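Local coordinates for M152 protein (Murid herpesvirus 1, PDB 4G59) that is an MHC class I-like viral immunoevasin that probably binds host NKG2D ligands of the RAE-1 family and keeps them from the cell surface, at residues D179-S190 and S254-Y264. Residues are numbered along the deposited sequence; the frame is centred on the assembly and turned at random.
Sequences DNPRHNEYSLYS and SPTGWYATVKY
Thr256, in the type I turn from Ser254 to Gly257, opens the contact by donating from OG1 to Asp179 OD2 at 2.5 Å. The same hydroxyl accepts from Ser254 OG, and Arg14 makes a salt bridge with that carboxylate oxygen, so OD2 of the acid at the end of helix 161-178 has both Thr256 OG1 and Arg14 as partners. Two residues on, Trp258 NE1 takes the other oxygen, donating to Asp179 OD1 at 2.9 Å in a bent bond, with the acceptor tilted 21° out of the indole plane. CG of Trp258 stands between the backbone N and the carbonyl carbon (chi1 65°), and from there the indole lies between Pro181 CG, 3.5 Å from the centroid of the five-membered ring in a CH-pi contact, and Ser254 CB over the opposite face. Tyr186 OH reaches the benzo end, 3.8 Å from Trp258 CH2, while donating to Pro181 O, a bond that ties the strand back to the loop before it. Ala260 and Val262 then pack against the Tyr186 ring, and Val262 CG1 also meets Leu188 CG at 4.0 Å. At the far end Leu188 CD1 sits over the centre of the Tyr264 ring, 3.6 Å from its centroid, and the phenol OH shares a 2.6 Å hydrogen bond with Ser190 OG. The two strands run 33° apart in different sheets that face each other as in an immunoglobulin-like beta-sandwich: segment 179-190 leaves helix 161-178 and becomes edge strand 185-191, paired with 196-203, whereas 258-264 lies between 5-11 and 250-253.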
loop_
_atom_site.group_PDB
_atom_site.type_symbol
_atom_site.label_atom_id
_atom_site.label_comp_id
_atom_site.label_asym_id
_atom_site.label_seq_id
_atom_site.Cartn_x
_atom_site.Cartn_y
_atom_site.Cartn_z
ATOM N N ASP B 179 -4.370 -17.011 17.497
ATOM C CA ASP B 179 -4.228 -17.494 16.131
ATOM C C ASP B 179 -4.810 -18.889 15.948
ATOM O O ASP B 179 -4.237 -19.893 16.367
ATOM C CB ASP B 179 -2.756 -17.460 15.699
ATOM C CG ASP B 179 -2.490 -18.263 14.445
ATOM O OD1 ASP B 179 -3.294 -18.200 13.492
ATOM O OD2 ASP B 179 -1.456 -18.950 14.422
ATOM N N ASN B 180 -5.951 -18.926 15.288
ATOM C CA ASN B 180 -6.659 -20.148 15.039
ATOM C C ASN B 180 -7.262 -20.077 13.649
ATOM O O ASN B 180 -8.221 -19.348 13.437
ATOM C CB ASN B 180 -7.756 -20.305 16.086
ATOM C CG ASN B 180 -8.509 -21.607 15.945
ATOM O OD1 ASN B 180 -8.632 -22.165 14.844
ATOM N ND2 ASN B 180 -9.023 -22.102 17.061
ATOM N N PRO B 181 -6.731 -20.877 12.712
ATOM C CA PRO B 181 -7.163 -20.862 11.305
ATOM C C PRO B 181 -8.665 -21.097 11.168
ATOM O O PRO B 181 -9.244 -20.686 10.162
ATOM C CB PRO B 181 -6.437 -22.068 10.685
ATOM C CG PRO B 181 -5.445 -22.541 11.693
ATOM C CD PRO B 181 -5.883 -22.038 13.035
ATOM N N ARG B 182 -9.274 -21.778 12.144
ATOM C CA ARG B 182 -10.703 -22.085 12.067
ATOM C C ARG B 182 -11.555 -20.902 12.491
ATOM O O ARG B 182 -12.752 -20.898 12.244
ATOM C CB ARG B 182 -11.062 -23.360 12.865
ATOM C CG ARG B 182 -10.242 -24.557 12.398
ATOM C CD ARG B 182 -10.514 -25.866 13.126
ATOM N NE ARG B 182 -9.927 -26.950 12.333
ATOM C CZ ARG B 182 -8.629 -27.232 12.306
ATOM N NH1 ARG B 182 -7.768 -26.530 13.048
ATOM N NH2 ARG B 182 -8.194 -28.220 11.538
ATOM N N HIS B 183 -10.941 -19.888 13.094
ATOM C CA HIS B 183 -11.711 -18.720 13.514
ATOM C C HIS B 183 -11.817 -17.677 12.404
ATOM O O HIS B 183 -12.614 -16.749 12.495
ATOM C CB HIS B 183 -11.139 -18.097 14.790
ATOM C CG HIS B 183 -11.309 -18.948 16.005
ATOM N ND1 HIS B 183 -11.399 -18.424 17.275
ATOM C CD2 HIS B 183 -11.398 -20.293 16.145
ATOM C CE1 HIS B 183 -11.533 -19.410 18.148
ATOM N NE2 HIS B 183 -11.531 -20.552 17.486
ATOM N N ASN B 184 -11.014 -17.836 11.357
ATOM C CA ASN B 184 -11.008 -16.881 10.272
ATOM C C ASN B 184 -12.140 -17.190 9.291
ATOM O O ASN B 184 -12.658 -18.307 9.270
ATOM C CB ASN B 184 -9.655 -16.943 9.569
ATOM C CG ASN B 184 -8.468 -16.653 10.514
ATOM O OD1 ASN B 184 -8.605 -15.947 11.512
ATOM N ND2 ASN B 184 -7.290 -17.189 10.157
ATOM N N GLU B 185 -12.530 -16.213 8.475
ATOM C CA GLU B 185 -13.564 -16.473 7.462
ATOM C C GLU B 185 -12.959 -16.458 6.059
ATOM O O GLU B 185 -12.246 -15.516 5.688
ATOM C CB GLU B 185 -14.704 -15.448 7.544
ATOM C CG GLU B 185 -15.689 -15.453 6.355
ATOM C CD GLU B 185 -16.604 -14.220 6.339
ATOM O OE1 GLU B 185 -17.435 -14.056 7.262
ATOM O OE2 GLU B 185 -16.487 -13.411 5.394
ATOM N N TYR B 186 -13.256 -17.497 5.284
ATOM C CA TYR B 186 -12.718 -17.637 3.943
ATOM C C TYR B 186 -13.844 -17.535 2.923
ATOM O O TYR B 186 -14.957 -17.982 3.185
ATOM C CB TYR B 186 -12.044 -18.984 3.812
ATOM C CG TYR B 186 -11.027 -19.273 4.890
ATOM C CD1 TYR B 186 -9.686 -19.008 4.686
ATOM C CD2 TYR B 186 -11.403 -19.825 6.104
ATOM C CE1 TYR B 186 -8.735 -19.273 5.674
ATOM C CE2 TYR B 186 -10.462 -20.089 7.096
ATOM C CZ TYR B 186 -9.124 -19.822 6.858
ATOM O OH TYR B 186 -8.166 -20.067 7.811
ATOM N N SER B 187 -13.569 -16.925 1.771
ATOM C CA SER B 187 -14.589 -16.815 0.715
ATOM C C SER B 187 -13.973 -16.723 -0.685
ATOM O O SER B 187 -12.818 -16.320 -0.840
ATOM C CB SER B 187 -15.536 -15.637 0.981
ATOM O OG SER B 187 -14.881 -14.388 0.967
ATOM N N LEU B 188 -14.729 -17.137 -1.691
ATOM C CA LEU B 188 -14.298 -17.008 -3.071
ATOM C C LEU B 188 -15.372 -16.263 -3.846
ATOM O O LEU B 188 -16.557 -16.377 -3.527
ATOM C CB LEU B 188 -14.115 -18.389 -3.702
ATOM C CG LEU B 188 -13.004 -19.306 -3.231
ATOM C CD1 LEU B 188 -13.210 -20.673 -3.868
ATOM C CD2 LEU B 188 -11.631 -18.732 -3.583
ATOM N N TYR B 189 -14.972 -15.518 -4.869
ATOM C CA TYR B 189 -15.943 -14.955 -5.800
ATOM C C TYR B 189 -15.490 -15.209 -7.219
ATOM O O TYR B 189 -14.302 -15.041 -7.548
ATOM C CB TYR B 189 -16.082 -13.450 -5.622
ATOM C CG TYR B 189 -17.184 -12.872 -6.490
ATOM C CD1 TYR B 189 -18.514 -12.971 -6.097
ATOM C CD2 TYR B 189 -16.912 -12.232 -7.686
ATOM C CE1 TYR B 189 -19.535 -12.452 -6.861
ATOM C CE2 TYR B 189 -17.944 -11.703 -8.470
ATOM C CZ TYR B 189 -19.249 -11.821 -8.043
ATOM O OH TYR B 189 -20.288 -11.316 -8.787
ATOM N N SER B 190 -16.429 -15.599 -8.069
ATOM C CA SER B 190 -16.134 -15.742 -9.489
ATOM C C SER B 190 -16.933 -14.731 -10.264
ATOM O O SER B 190 -18.152 -14.665 -10.142
ATOM C CB SER B 190 -16.459 -17.141 -9.978
ATOM O OG SER B 190 -15.601 -18.067 -9.369
ATOM N N SER B 254 0.596 -19.150 7.108
ATOM C CA SER B 254 0.827 -18.333 8.290
ATOM C C SER B 254 2.204 -18.636 8.861
ATOM O O SER B 254 2.653 -19.784 8.840
ATOM C CB SER B 254 -0.232 -18.657 9.337
ATOM O OG SER B 254 0.152 -18.160 10.603
ATOM N N PRO B 255 2.893 -17.603 9.356
ATOM C CA PRO B 255 4.232 -17.847 9.896
ATOM C C PRO B 255 4.169 -18.782 11.103
ATOM O O PRO B 255 5.187 -19.363 11.460
ATOM C CB PRO B 255 4.706 -16.449 10.343
ATOM C CG PRO B 255 3.780 -15.469 9.673
ATOM C CD PRO B 255 2.506 -16.175 9.373
ATOM N N THR B 256 2.997 -18.926 11.719
ATOM C CA THR B 256 2.875 -19.833 12.859
ATOM C C THR B 256 2.819 -21.301 12.446
ATOM O O THR B 256 2.776 -22.184 13.307
ATOM C CB THR B 256 1.687 -19.492 13.735
ATOM O OG1 THR B 256 0.488 -19.640 12.970
ATOM C CG2 THR B 256 1.804 -18.084 14.213
ATOM N N GLY B 257 2.821 -21.570 11.145
ATOM C CA GLY B 257 3.077 -22.927 10.685
ATOM C C GLY B 257 1.914 -23.708 10.120
ATOM O O GLY B 257 2.076 -24.843 9.680
ATOM N N TRP B 258 0.737 -23.108 10.127
ATOM C CA TRP B 258 -0.394 -23.700 9.452
ATOM C C TRP B 258 -0.590 -23.079 8.067
ATOM O O TRP B 258 -0.128 -21.964 7.818
ATOM C CB TRP B 258 -1.646 -23.533 10.305
ATOM C CG TRP B 258 -2.084 -22.108 10.512
ATOM C CD1 TRP B 258 -1.806 -21.308 11.589
ATOM C CD2 TRP B 258 -2.913 -21.325 9.630
ATOM N NE1 TRP B 258 -2.410 -20.083 11.424
ATOM C CE2 TRP B 258 -3.098 -20.069 10.237
ATOM C CE3 TRP B 258 -3.519 -21.576 8.393
ATOM C CZ2 TRP B 258 -3.859 -19.053 9.640
ATOM C CZ3 TRP B 258 -4.277 -20.567 7.799
ATOM C CH2 TRP B 258 -4.442 -19.324 8.425
ATOM N N TYR B 259 -1.252 -23.803 7.159
ATOM C CA TYR B 259 -1.701 -23.204 5.910
ATOM C C TYR B 259 -3.040 -23.783 5.522
ATOM O O TYR B 259 -3.367 -24.906 5.918
ATOM C CB TYR B 259 -0.672 -23.366 4.792
ATOM C CG TYR B 259 -0.409 -24.780 4.339
ATOM C CD1 TYR B 259 -1.111 -25.334 3.273
ATOM C CD2 TYR B 259 0.570 -25.554 4.953
ATOM C CE1 TYR B 259 -0.853 -26.627 2.840
ATOM C CE2 TYR B 259 0.830 -26.847 4.529
ATOM C CZ TYR B 259 0.116 -27.377 3.476
ATOM O OH TYR B 259 0.382 -28.661 3.065
ATOM N N ALA B 260 -3.825 -23.016 4.762
ATOM C CA ALA B 260 -5.136 -23.473 4.324
ATOM C C ALA B 260 -5.227 -23.425 2.809
ATOM O O ALA B 260 -4.716 -22.500 2.171
ATOM C CB ALA B 260 -6.229 -22.627 4.938
ATOM N N THR B 261 -5.877 -24.423 2.222
ATOM C CA THR B 261 -6.135 -24.378 0.791
ATOM C C THR B 261 -7.594 -23.985 0.648
ATOM O O THR B 261 -8.452 -24.449 1.430
ATOM C CB THR B 261 -5.876 -25.732 0.109
ATOM O OG1 THR B 261 -6.701 -26.723 0.725
ATOM C CG2 THR B 261 -4.437 -26.152 0.283
ATOM N N VAL B 262 -7.872 -23.110 -0.321
ATOM C CA VAL B 262 -9.241 -22.682 -0.562
ATOM C C VAL B 262 -9.478 -22.878 -2.040
ATOM O O VAL B 262 -8.696 -22.388 -2.860
ATOM C CB VAL B 262 -9.467 -21.200 -0.220
ATOM C CG1 VAL B 262 -10.948 -20.909 -0.148
ATOM C CG2 VAL B 262 -8.788 -20.814 1.088
ATOM N N LYS B 263 -10.546 -23.596 -2.382
ATOM C CA LYS B 263 -10.840 -23.880 -3.782
ATOM C C LYS B 263 -12.271 -24.332 -3.935
ATOM O O LYS B 263 -12.970 -24.474 -2.935
ATOM C CB LYS B 263 -9.914 -24.968 -4.290
ATOM C CG LYS B 263 -10.159 -26.283 -3.629
ATOM C CD LYS B 263 -9.404 -27.358 -4.362
ATOM C CE LYS B 263 -9.837 -28.719 -3.851
ATOM N NZ LYS B 263 -11.295 -29.029 -4.046
ATOM N N TYR B 264 -12.722 -24.538 -5.171
ATOM C CA TYR B 264 -14.072 -25.057 -5.412
ATOM C C TYR B 264 -14.061 -26.597 -5.545
ATOM O O TYR B 264 -13.116 -27.174 -6.102
ATOM C CB TYR B 264 -14.655 -24.458 -6.699
ATOM C CG TYR B 264 -14.895 -22.961 -6.723
ATOM C CD1 TYR B 264 -14.111 -22.131 -7.518
ATOM C CD2 TYR B 264 -15.940 -22.384 -6.002
ATOM C CE1 TYR B 264 -14.336 -20.756 -7.572
ATOM C CE2 TYR B 264 -16.179 -21.008 -6.043
ATOM C CZ TYR B 264 -15.371 -20.199 -6.833
ATOM O OH TYR B 264 -15.606 -18.833 -6.885
#